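Local atomic coordinates of lectin 2 (Agrocybe aegerita, PDB entry 4TQJ), a protein that recognises non-reducing terminal N-acetylglucosamine on glycans, as a sugar-binding fungal lectin built as a beta-propeller. Residues A[62-67]-A[127-132]; A[77-82]-A[104-109]; A[240-245]-A[253-258]; A[344-349]-A[363-368]. The protein carries 1 engineered substitution. All coordinates share one frame; numbering follows the deposited sequence.

Contact 1: residues A[62-67]-A[127-132]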
loop_
_atom_site.group_PDB
_atom_site.type_symbol
_atom_site.label_atom_id
_atom_site.label_comp_id
_atom_site.label_asym_id
_atom_site.label_seq_id
_atom_site.Cartn_x
_atom_site.Cartn_y
_atom_site.Cartn_z
ATOM N N LEU A 62 -10.555 -15.802 5.994
ATOM C CA LEU A 62 -10.760 -14.482 5.409
ATOM C C LEU A 62 -9.601 -13.526 5.698
ATOM O O LEU A 62 -8.633 -13.904 6.351
ATOM C CB LEU A 62 -12.071 -13.877 5.931
ATOM C CG LEU A 62 -13.370 -14.674 5.683
ATOM C CD1 LEU A 62 -14.511 -14.114 6.513
ATOM C CD2 LEU A 62 -13.738 -14.723 4.204
ATOM N N ILE A 63 -9.709 -12.299 5.186
ATOM C CA ILE A 63 -8.775 -11.217 5.483
ATOM C C ILE A 63 -9.579 -10.006 5.915
ATOM O O ILE A 63 -10.541 -9.627 5.242
ATOM C CB ILE A 63 -7.969 -10.787 4.246
ATOM C CG1 ILE A 63 -7.132 -11.940 3.715
ATOM C CG2 ILE A 63 -7.062 -9.605 4.588
ATOM C CD1 ILE A 63 -5.746 -11.972 4.319
ATOM N N ALA A 64 -9.221 -9.412 7.047
ATOM C CA ALA A 64 -9.844 -8.156 7.454
ATOM C C ALA A 64 -8.954 -7.387 8.416
ATOM O O ALA A 64 -8.053 -7.957 9.035
ATOM C CB ALA A 64 -11.213 -8.412 8.074
ATOM N N ASP A 65 -9.200 -6.091 8.536
ATOM C CA ASP A 65 -8.441 -5.283 9.474
ATOM C C ASP A 65 -9.090 -5.410 10.845
ATOM O O ASP A 65 -10.098 -4.759 11.130
ATOM C CB ASP A 65 -8.385 -3.816 9.030
ATOM C CG ASP A 65 -7.526 -2.959 9.962
ATOM O OD1 ASP A 65 -6.929 -3.531 10.887
ATOM O OD2 ASP A 65 -7.439 -1.731 9.767
ATOM N N THR A 66 -8.521 -6.270 11.679
ATOM C CA THR A 66 -9.046 -6.500 13.015
ATOM C C THR A 66 -8.402 -5.619 14.082
ATOM O O THR A 66 -8.793 -5.678 15.243
ATOM C CB THR A 66 -8.865 -7.962 13.446
ATOM O OG1 THR A 66 -7.471 -8.232 13.619
ATOM C CG2 THR A 66 -9.447 -8.908 12.398
ATOM N N THR A 67 -7.426 -4.807 13.707
ATOM C CA THR A 67 -6.712 -4.021 14.715
ATOM C C THR A 67 -6.895 -2.524 14.537
ATOM O O THR A 67 -6.718 -1.763 15.478
ATOM C CB THR A 67 -5.207 -4.336 14.735
ATOM O OG1 THR A 67 -4.617 -3.987 13.473
ATOM C CG2 THR A 67 -4.970 -5.813 15.033
ATOM N N GLY A 127 -13.330 1.638 12.211
ATOM C CA GLY A 127 -12.053 1.401 11.547
ATOM C C GLY A 127 -11.464 0.010 11.735
ATOM O O GLY A 127 -10.352 -0.279 11.293
ATOM N N ARG A 128 -12.203 -0.863 12.400
ATOM C CA ARG A 128 -11.777 -2.241 12.524
ATOM C C ARG A 128 -12.999 -3.141 12.456
ATOM O O ARG A 128 -14.115 -2.692 12.699
ATOM C CB ARG A 128 -10.966 -2.450 13.812
ATOM C CG ARG A 128 -11.703 -2.126 15.094
ATOM C CD ARG A 128 -10.744 -1.957 16.293
ATOM N NE ARG A 128 -11.515 -1.872 17.525
ATOM C CZ ARG A 128 -11.831 -0.739 18.140
ATOM N NH1 ARG A 128 -11.388 0.417 17.667
ATOM N NH2 ARG A 128 -12.570 -0.766 19.246
ATOM N N ALA A 129 -12.788 -4.407 12.124
ATOM C CA ALA A 129 -13.890 -5.304 11.773
ATOM C C ALA A 129 -14.516 -6.020 12.965
ATOM O O ALA A 129 -13.821 -6.689 13.732
ATOM C CB ALA A 129 -13.418 -6.327 10.754
ATOM N N ASP A 130 -15.830 -5.890 13.113
ATOM C CA ASP A 130 -16.579 -6.742 14.031
ATOM C C ASP A 130 -16.805 -8.116 13.403
ATOM O O ASP A 130 -16.675 -8.297 12.187
ATOM C CB ASP A 130 -17.942 -6.119 14.369
ATOM C CG ASP A 130 -17.828 -4.872 15.228
ATOM O OD1 ASP A 130 -16.688 -4.443 15.498
ATOM O OD2 ASP A 130 -18.885 -4.308 15.614
ATOM N N ILE A 131 -17.161 -9.085 14.233
ATOM C CA ILE A 131 -17.537 -10.389 13.738
ATOM C C ILE A 131 -19.049 -10.415 13.639
ATOM O O ILE A 131 -19.756 -10.113 14.609
ATOM C CB ILE A 131 -17.084 -11.502 14.679
ATOM C CG1 ILE A 131 -15.566 -11.471 14.849
ATOM C CG2 ILE A 131 -17.540 -12.844 14.149
ATOM C CD1 ILE A 131 -15.080 -12.350 15.983
ATOM N N ILE A 132 -19.549 -10.730 12.452
ATOM C CA ILE A 132 -20.985 -10.848 12.269
ATOM C C ILE A 132 -21.315 -12.185 11.641
ATOM O O ILE A 132 -20.812 -12.531 10.574
ATOM C CB ILE A 132 -21.571 -9.649 11.466
ATOM C CG1 ILE A 132 -23.054 -9.857 11.150
ATOM C CG2 ILE A 132 -20.792 -9.386 10.204
ATOM C CD1 ILE A 132 -23.738 -8.539 10.773
HETATM O O HOH W 1 -8.377 0.393 16.331
#
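The seam between two successive blades of the beta-propeller is closed here by Asp65 and Ala129, through a single direct backbone hydrogen bond. Ala129 N gives its hydrogen to Asp65 O at 2.9 Å, with an N-H...O angle of 145°. The same oxygen also receives a CA-H...O contact, Arg128 CA lying 3.3 Å from Asp65 O, so two successive residues converge on one carbonyl. Beside this polar pair the methyl groups meet: Ala64 CB and Ala129 CB are 4.0 Å apart. The carboxylate of Asp65 stays mostly with its own turn. Its CG is anti to the backbone N (chi1 -177°), and OD1 accepts from Thr67 N at 3.1 Å, from above the carboxylate plane, an Asx turn; OD2 is held by Gly70 N. Arg128 runs extended from CG to NE, past Thr67, and a water that donates to Thr67 O accepts a long bond from Arg128 NH1. Asn144 ND2 bonds both Thr66 O and Ala129 O, a second tie across the seam. Strand 60-64 is the first of its blade and pairs with 73-77, while 130-134 lies between 117-121 and 139-142, with Leu120 of 117-121 packed against Ala64.

Contact 2: residues A[77-82]-A[104-109]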
loop_
_atom_site.group_PDB
_atom_site.type_symbol
_atom_site.label_atom_id
_atom_site.label_comp_id
_atom_site.label_asym_id
_atom_site.label_seq_id
_atom_site.Cartn_x
_atom_site.Cartn_y
_atom_site.Cartn_z
ATOM N N PHE A 77 -11.928 -18.975 11.056
ATOM C CA PHE A 77 -12.969 -19.481 11.944
ATOM C C PHE A 77 -12.744 -20.977 12.065
ATOM O O PHE A 77 -13.189 -21.743 11.214
ATOM C CB PHE A 77 -14.372 -19.178 11.387
ATOM C CG PHE A 77 -14.713 -17.712 11.367
ATOM C CD1 PHE A 77 -15.533 -17.162 12.346
ATOM C CD2 PHE A 77 -14.207 -16.878 10.379
ATOM C CE1 PHE A 77 -15.851 -15.812 12.334
ATOM C CE2 PHE A 77 -14.510 -15.520 10.363
ATOM C CZ PHE A 77 -15.334 -14.988 11.351
ATOM N N GLY A 78 -12.022 -21.380 13.113
ATOM C CA GLY A 78 -11.657 -22.770 13.325
ATOM C C GLY A 78 -12.703 -23.556 14.087
ATOM O O GLY A 78 -13.885 -23.225 14.043
ATOM N N ASN A 79 -12.268 -24.608 14.780
ATOM C CA ASN A 79 -13.181 -25.451 15.555
ATOM C C ASN A 79 -13.566 -24.805 16.883
ATOM O O ASN A 79 -14.743 -24.731 17.231
ATOM C CB ASN A 79 -12.557 -26.827 15.811
ATOM C CG ASN A 79 -12.397 -27.642 14.543
ATOM O OD1 ASN A 79 -13.262 -27.626 13.666
ATOM N ND2 ASN A 79 -11.285 -28.359 14.437
ATOM N N ALA A 80 -12.569 -24.320 17.613
ATOM C CA ALA A 80 -12.783 -23.825 18.971
ATOM C C ALA A 80 -13.027 -22.322 19.024
ATOM O O ALA A 80 -13.319 -21.771 20.083
ATOM C CB ALA A 80 -11.608 -24.200 19.867
ATOM N N GLY A 81 -12.896 -21.655 17.883
ATOM C CA GLY A 81 -13.141 -20.227 17.829
ATOM C C GLY A 81 -12.439 -19.550 16.673
ATOM O O GLY A 81 -12.128 -20.177 15.660
ATOM N N VAL A 82 -12.184 -18.261 16.839
ATOM C CA VAL A 82 -11.592 -17.450 15.795
ATOM C C VAL A 82 -10.139 -17.148 16.113
ATOM O O VAL A 82 -9.815 -16.730 17.226
ATOM C CB VAL A 82 -12.374 -16.140 15.632
ATOM C CG1 VAL A 82 -11.799 -15.310 14.506
ATOM C CG2 VAL A 82 -13.860 -16.454 15.403
ATOM N N PHE A 104 -18.242 -18.740 17.252
ATOM C CA PHE A 104 -18.254 -18.734 15.781
ATOM C C PHE A 104 -17.409 -19.864 15.198
ATOM O O PHE A 104 -16.920 -19.777 14.068
ATOM C CB PHE A 104 -17.779 -17.382 15.229
ATOM C CG PHE A 104 -18.648 -16.211 15.643
ATOM C CD1 PHE A 104 -19.867 -15.968 15.020
ATOM C CD2 PHE A 104 -18.237 -15.349 16.640
ATOM C CE1 PHE A 104 -20.663 -14.886 15.412
ATOM C CE2 PHE A 104 -19.022 -14.272 17.028
ATOM C CZ PHE A 104 -20.229 -14.040 16.416
ATOM N N GLY A 105 -17.236 -20.926 15.978
ATOM C CA GLY A 105 -16.477 -22.075 15.528
ATOM C C GLY A 105 -17.347 -23.300 15.305
ATOM O O GLY A 105 -18.505 -23.347 15.715
ATOM N N TYR A 106 -16.775 -24.292 14.634
ATOM C CA TYR A 106 -17.454 -25.551 14.381
ATOM C C TYR A 106 -17.830 -26.244 15.692
ATOM O O TYR A 106 -18.909 -26.828 15.796
ATOM C CB TYR A 106 -16.538 -26.463 13.571
ATOM C CG TYR A 106 -17.216 -27.699 13.065
ATOM C CD1 TYR A 106 -17.784 -27.730 11.796
ATOM C CD2 TYR A 106 -17.297 -28.840 13.854
ATOM C CE1 TYR A 106 -18.407 -28.871 11.326
ATOM C CE2 TYR A 106 -17.927 -29.979 13.391
ATOM C CZ TYR A 106 -18.478 -29.988 12.133
ATOM O OH TYR A 106 -19.097 -31.121 11.676
ATOM N N ASP A 107 -16.924 -26.183 16.671
ATOM C CA ASP A 107 -17.148 -26.781 17.985
ATOM C C ASP A 107 -17.604 -25.750 19.012
ATOM O O ASP A 107 -18.097 -26.103 20.075
ATOM C CB ASP A 107 -15.869 -27.462 18.495
ATOM C CG ASP A 107 -15.488 -28.693 17.700
ATOM O OD1 ASP A 107 -16.379 -29.449 17.300
ATOM O OD2 ASP A 107 -14.276 -28.901 17.490
ATOM N N ALA A 108 -17.433 -24.475 18.690
ATOM C CA ALA A 108 -17.865 -23.401 19.574
ATOM C C ALA A 108 -19.094 -22.714 18.994
ATOM O O ALA A 108 -18.978 -21.769 18.214
ATOM C CB ALA A 108 -16.757 -22.386 19.774
ATOM N N GLY A 109 -20.273 -23.186 19.367
ATOM C CA GLY A 109 -21.499 -22.566 18.909
ATOM C C GLY A 109 -22.136 -23.382 17.809
ATOM O O GLY A 109 -23.189 -23.021 17.299
#
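Phe77 and Phe104, both buried, form the dense end of this contact and run alongside each other in the same direction. Phe77 CD1 is 3.7 Å from Phe104 CB. Phe77 CG is anti to the carbonyl carbon (chi1 -67°), which places the CD1 edge of the ring at Phe104 O, in the ring plane and 3.4 Å from CD1. Phe104 O is also bonded by Arg118, and the ring of Phe104 extends to Trp111 and Ile131. Val82 CG2 adds a further apolar contact on the beta carbon of Phe104. Backbone packing is equally close at buried Gly105, whose CA lies 3.2 Å from Gly78 O; a beta carbon there would run into Asn79 O and Gly81 N, so the two segments can approach because this residue has no side chain. Residues 77-82 are the turn of the beta hairpin joining strands 73-77 and 82-85, closed by Gly78 N bonding to Gly81 O, whereas 104-109 belongs to the connection from the outermost strand 98-101 to the next propeller blade. Tyr106 N donates to Gly78 O in the carbonyl plane, on a lone pair, with an N-H...O angle of 158°. Asn79 O takes two donors, Asp107 N at 2.7 Å and, weakly, Ala108 N. On the exposed side, side chains touch but form no hydrogen bond between the segments: Asp107 sets its OD2 against Asn79 CB at 3.2 Å, amide and carboxylate planes 41° apart. Asn79 OD1 lies beside Tyr106 CB but is bonded by His59, and exposed Ala80 brings its O to within 3.5 Å of Ala108 CB.

Contact 3: residues A[240-245]-A[253-258]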
loop_
_atom_site.group_PDB
_atom_site.type_symbol
_atom_site.label_atom_id
_atom_site.label_comp_id
_atom_site.label_asym_id
_atom_site.label_seq_id
_atom_site.Cartn_x
_atom_site.Cartn_y
_atom_site.Cartn_z
ATOM N N THR A 240 -25.107 4.587 -2.576
ATOM C CA THR A 240 -25.937 3.535 -1.988
ATOM C C THR A 240 -26.081 2.344 -2.937
ATOM O O THR A 240 -25.983 2.489 -4.169
ATOM C CB THR A 240 -27.350 4.033 -1.557
ATOM O OG1 THR A 240 -28.136 4.350 -2.706
ATOM C CG2 THR A 240 -27.243 5.275 -0.659
ATOM N N ALA A 241 -26.312 1.169 -2.351
ATOM C CA ALA A 241 -26.393 -0.074 -3.107
ATOM C C ALA A 241 -27.736 -0.278 -3.825
ATOM O O ALA A 241 -28.803 -0.260 -3.209
ATOM C CB ALA A 241 -26.102 -1.252 -2.193
ATOM N N ASP A 242 -27.660 -0.474 -5.133
ATOM C CA ASP A 242 -28.812 -0.912 -5.919
ATOM C C ASP A 242 -28.811 -2.425 -6.038
ATOM O O ASP A 242 -27.896 -3.090 -5.549
ATOM C CB ASP A 242 -28.773 -0.239 -7.286
ATOM C CG ASP A 242 -28.660 1.261 -7.158
ATOM O OD1 ASP A 242 -29.690 1.889 -6.871
ATOM O OD2 ASP A 242 -27.541 1.801 -7.283
ATOM N N ILE A 243 -29.845 -2.974 -6.664
ATOM C CA ILE A 243 -29.930 -4.416 -6.805
ATOM C C ILE A 243 -29.996 -4.828 -8.267
ATOM O O ILE A 243 -30.693 -4.209 -9.066
ATOM C CB ILE A 243 -31.104 -4.987 -6.011
ATOM C CG1 ILE A 243 -30.809 -4.847 -4.514
ATOM C CG2 ILE A 243 -31.336 -6.436 -6.365
ATOM C CD1 ILE A 243 -31.954 -5.239 -3.649
ATOM N N ILE A 244 -29.232 -5.860 -8.612
ATOM C CA ILE A 244 -29.209 -6.362 -9.973
ATOM C C ILE A 244 -29.062 -7.871 -9.952
ATOM O O ILE A 244 -28.439 -8.427 -9.058
ATOM C CB ILE A 244 -28.088 -5.689 -10.816
ATOM C CG1 ILE A 244 -28.067 -6.227 -12.250
ATOM C CG2 ILE A 244 -26.724 -5.855 -10.139
ATOM C CD1 ILE A 244 -27.266 -5.358 -13.233
ATOM N N GLY A 245 -29.680 -8.537 -10.920
ATOM C CA GLY A 245 -29.656 -9.982 -10.969
ATOM C C GLY A 245 -29.722 -10.447 -12.405
ATOM O O GLY A 245 -30.376 -9.822 -13.236
ATOM N N VAL A 253 -32.844 -4.858 -12.906
ATOM C CA VAL A 253 -32.467 -4.063 -11.746
ATOM C C VAL A 253 -33.607 -3.275 -11.106
ATOM O O VAL A 253 -34.604 -2.936 -11.758
ATOM C CB VAL A 253 -31.218 -3.136 -11.979
ATOM C CG1 VAL A 253 -30.410 -3.541 -13.199
ATOM C CG2 VAL A 253 -31.623 -1.682 -12.024
ATOM N N ALA A 254 -33.445 -3.024 -9.813
ATOM C CA ALA A 254 -34.309 -2.120 -9.083
ATOM C C ALA A 254 -33.400 -1.115 -8.380
ATOM O O ALA A 254 -32.513 -1.498 -7.596
ATOM C CB ALA A 254 -35.135 -2.878 -8.078
ATOM N N LEU A 255 -33.624 0.166 -8.651
ATOM C CA LEU A 255 -32.741 1.203 -8.154
ATOM C C LEU A 255 -33.160 1.738 -6.775
ATOM O O LEU A 255 -34.348 1.943 -6.493
ATOM C CB LEU A 255 -32.621 2.335 -9.170
ATOM C CG LEU A 255 -32.096 2.010 -10.576
ATOM C CD1 LEU A 255 -32.273 3.233 -11.460
ATOM C CD2 LEU A 255 -30.627 1.563 -10.555
ATOM N N ASN A 256 -32.154 1.938 -5.932
ATOM C CA ASN A 256 -32.280 2.510 -4.598
ATOM C C ASN A 256 -32.486 4.008 -4.734
ATOM O O ASN A 256 -31.767 4.655 -5.489
ATOM C CB ASN A 256 -30.979 2.245 -3.819
ATOM C CG ASN A 256 -31.095 2.559 -2.330
ATOM O OD1 ASN A 256 -31.818 3.471 -1.912
ATOM N ND2 ASN A 256 -30.366 1.805 -1.524
ATOM N N ASN A 257 -33.461 4.565 -4.016
ATOM C CA ASN A 257 -33.716 6.006 -4.087
ATOM C C ASN A 257 -32.665 6.795 -3.321
ATOM O O ASN A 257 -32.669 8.029 -3.326
ATOM C CB ASN A 257 -35.110 6.364 -3.565
ATOM C CG ASN A 257 -35.176 6.422 -2.045
ATOM O OD1 ASN A 257 -34.605 5.581 -1.341
ATOM N ND2 ASN A 257 -35.900 7.411 -1.530
ATOM N N GLY A 258 -31.775 6.072 -2.652
ATOM C CA GLY A 258 -30.726 6.693 -1.866
ATOM C C GLY A 258 -31.006 6.587 -0.380
ATOM O O GLY A 258 -30.209 7.025 0.443
HETATM O O HOH W 2 -29.038 4.492 -6.246
#
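Val253 meets Ile244 through its CG1, which lies 3.6 Å from Ile244 CD1 on the sheet face these two side chains share. The extended Ile244 chain, CG1 anti to the backbone N, carries its tip obliquely across the valine. Val253 CB is close to Ile243 O, at 3.1 Å, and its chi1 of -17° is near-eclipsed, so the rotamer is strained or uncertain. Ala254 follows with a pair of backbone bonds: Ala254 N donates to Ile243 O at 3.1 Å, and Ile243 N donates to Ala254 O at 3.2 Å. Its methyl group shares the other face with Ile243, where both touch Ile213 of the preceding blade. Leu255 CD2 then passes at a slant near Asp242 CG. At Asn256 the bonding changes from backbone to side chain. Asn256 N points nearly along the C-O axis of Asp242 OD1, 2.6 Å away, and a water donates to both that oxygen and Asn256 O. The amide, crossing Asp242 with planes 89° apart, sends ND2 to Ala241 O at 3.1 Å; the acceptor lies in the amide plane, though ND2 stands above that of the carbonyl. ND2 also bonds Val179 O in the preceding blade, while Asp242 OD2 is held by Leu235 N. Gly258 N finally returns to Asn256 OD1 at 2.7 Å, an Asx turn, and Gly258 CA packs beside Thr240 OG1. Antiparallel pairs Ile243-Ala254 (hydrogen-bonded) and Ile244-Val253 (non-hydrogen-bonded) identify the hairpin of the two middle strands of a four-stranded propeller blade.

Contact 4: residues A[344-349]-A[363-368]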
loop_
_atom_site.group_PDB
_atom_site.type_symbol
_atom_site.label_atom_id
_atom_site.label_comp_id
_atom_site.label_asym_id
_atom_site.label_seq_id
_atom_site.Cartn_x
_atom_site.Cartn_y
_atom_site.Cartn_z
ATOM N N ASP A 344 -9.526 -4.078 -9.643
ATOM C CA ASP A 344 -8.512 -3.125 -10.065
ATOM C C ASP A 344 -7.158 -3.596 -9.543
ATOM O O ASP A 344 -6.971 -3.786 -8.337
ATOM C CB ASP A 344 -8.837 -1.723 -9.532
ATOM C CG ASP A 344 -7.994 -0.637 -10.171
ATOM O OD1 ASP A 344 -7.386 -0.913 -11.233
ATOM O OD2 ASP A 344 -7.945 0.497 -9.611
ATOM N N LEU A 345 -6.228 -3.811 -10.463
ATOM C CA LEU A 345 -4.861 -4.171 -10.112
ATOM C C LEU A 345 -3.908 -2.994 -10.298
ATOM O O LEU A 345 -2.726 -3.085 -9.935
ATOM C CB LEU A 345 -4.380 -5.323 -10.985
ATOM C CG LEU A 345 -5.138 -6.630 -10.855
ATOM C CD1 LEU A 345 -4.729 -7.601 -11.988
ATOM C CD2 LEU A 345 -4.874 -7.216 -9.483
ATOM N N THR A 346 -4.414 -1.897 -10.869
ATOM C CA THR A 346 -3.525 -0.850 -11.386
ATOM C C THR A 346 -3.801 0.577 -10.910
ATOM O O THR A 346 -3.187 1.516 -11.407
ATOM C CB THR A 346 -3.543 -0.818 -12.926
ATOM O OG1 THR A 346 -4.798 -0.286 -13.370
ATOM C CG2 THR A 346 -3.338 -2.203 -13.489
ATOM N N GLY A 347 -4.736 0.746 -9.979
ATOM C CA GLY A 347 -4.983 2.046 -9.379
ATOM C C GLY A 347 -5.761 3.081 -10.177
ATOM O O GLY A 347 -5.834 4.245 -9.764
ATOM N N ASP A 348 -6.344 2.692 -11.311
ATOM C CA ASP A 348 -7.102 3.654 -12.097
ATOM C C ASP A 348 -8.628 3.558 -11.886
ATOM O O ASP A 348 -9.384 4.251 -12.548
ATOM C CB ASP A 348 -6.741 3.557 -13.587
ATOM C CG ASP A 348 -7.302 2.305 -14.246
ATOM O OD1 ASP A 348 -7.693 1.372 -13.513
ATOM O OD2 ASP A 348 -7.344 2.253 -15.493
ATOM N N GLY A 349 -9.077 2.710 -10.961
ATOM C CA GLY A 349 -10.509 2.561 -10.697
ATOM C C GLY A 349 -11.294 1.811 -11.771
ATOM O O GLY A 349 -12.526 1.731 -11.726
ATOM N N VAL A 363 -3.452 -12.359 -16.951
ATOM C CA VAL A 363 -4.066 -11.097 -16.612
ATOM C C VAL A 363 -4.302 -10.323 -17.895
ATOM O O VAL A 363 -3.538 -10.434 -18.849
ATOM C CB VAL A 363 -3.164 -10.304 -15.614
ATOM C CG1 VAL A 363 -1.867 -9.898 -16.276
ATOM C CG2 VAL A 363 -3.874 -9.077 -15.066
ATOM N N SER A 364 -5.384 -9.559 -17.926
ATOM C CA SER A 364 -5.568 -8.579 -18.975
ATOM C C SER A 364 -5.968 -7.264 -18.331
ATOM O O SER A 364 -6.857 -7.236 -17.483
ATOM C CB SER A 364 -6.635 -9.047 -19.970
ATOM O OG SER A 364 -7.048 -7.979 -20.794
ATOM N N TYR A 365 -5.315 -6.177 -18.731
ATOM C CA TYR A 365 -5.548 -4.892 -18.103
ATOM C C TYR A 365 -6.587 -4.037 -18.805
ATOM O O TYR A 365 -6.609 -3.940 -20.031
ATOM C CB TYR A 365 -4.230 -4.129 -17.930
ATOM C CG TYR A 365 -3.250 -4.889 -17.079
ATOM C CD1 TYR A 365 -3.468 -5.044 -15.719
ATOM C CD2 TYR A 365 -2.131 -5.496 -17.638
ATOM C CE1 TYR A 365 -2.587 -5.757 -14.932
ATOM C CE2 TYR A 365 -1.241 -6.214 -16.859
ATOM C CZ TYR A 365 -1.474 -6.338 -15.505
ATOM O OH TYR A 365 -0.604 -7.050 -14.717
ATOM N N ASN A 366 -7.457 -3.428 -18.004
ATOM C CA ASN A 366 -8.462 -2.494 -18.494
ATOM C C ASN A 366 -7.731 -1.299 -19.064
ATOM O O ASN A 366 -6.688 -0.917 -18.541
ATOM C CB ASN A 366 -9.355 -2.066 -17.325
ATOM C CG ASN A 366 -10.610 -1.344 -17.768
ATOM O OD1 ASN A 366 -10.579 -0.491 -18.655
ATOM N ND2 ASN A 366 -11.733 -1.679 -17.132
ATOM N N ASP A 367 -8.243 -0.710 -20.138
ATOM C CA ASP A 367 -7.524 0.411 -20.750
ATOM C C ASP A 367 -7.929 1.754 -20.129
ATOM O O ASP A 367 -7.461 2.805 -20.552
ATOM C CB ASP A 367 -7.690 0.423 -22.282
ATOM C CG ASP A 367 -9.095 0.816 -22.720
ATOM O OD1 ASP A 367 -9.282 1.105 -23.922
ATOM O OD2 ASP A 367 -10.003 0.852 -21.862
ATOM N N GLY A 368 -8.784 1.712 -19.112
ATOM C CA GLY A 368 -9.284 2.923 -18.492
ATOM C C GLY A 368 -10.631 3.337 -19.063
ATOM O O GLY A 368 -11.239 4.310 -18.608
HETATM O O HOH W 3 -6.835 -0.458 -15.850
#
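Asn366 OD1, on a residue whose carbonyl oxygen faces Asp348, is gripped by two backbone donors, Gly368 N at 2.9 Å, which makes an Asx turn, and Gly370 N. Both segments belong to one propeller blade; 344-349 falls in an FG-GAP-like repeat and is the turn between the first two strands, and 363-368 runs off the third. No direct hydrogen bond joins the segments, but a water lies 2.8 Å from Asp348 OD2 and 2.7 Å from Asn366 O. Asp348 CG sits between the backbone N and the carbonyl carbon (chi1 73°), which turns OD2 toward Gly368 CA, 3.6 Å away; OD1 accepts from Cys350 N. Asp344 bonds within the turn. Its OD1 takes Thr346 N at 3.2 Å, a second Asx turn, from well above the carboxylate plane, and its OD2 takes Gly349 N at 2.8 Å, with a further bond from Gly17 of the blade next in the ring. Asn366 ND2 reaches Ala351 O and, in the preceding blade, Leu290 O, while Asp352 OD1 accepts from Asn366 N. The apolar part of the contact lies at Leu345, Thr346, Val363 and Tyr365. Tyr365 also packs against Val36 of the second subunit, whose Asn91 ND2 bonds Gly347 O. Thr346 CG2 comes within 3.6 Å of Tyr365 CD1. Leu345 runs roughly perpendicular to the tyrosine and meets Val363 end to end, its CD1 3.5 Å from Val363 CG2.

Contacts 1, 3 and 4 lie in series along the chain, with contact 2 nested inside the loop that contact 1 closes. Contacts 1 and 2 touch, Ile131 CG2 meeting Phe104 CE2 at 3.5 Å, with centres about 17 Å apart; together they join two successive blades, sheets 60-101 and 117-157. Contacts 3 and 4 act within one blade each, 230-269 and 339-379, their centres about 25 Å apart, and contact 2 lies across the chain's centre from both. Near contacts 1, 3 and 4 an asparagine after the third strand (Asn144, Asn256, Asn366) bonds the preceding blade, a repeated joint consistent with a closed propeller ring. Contact 4 alone also reaches the second subunit.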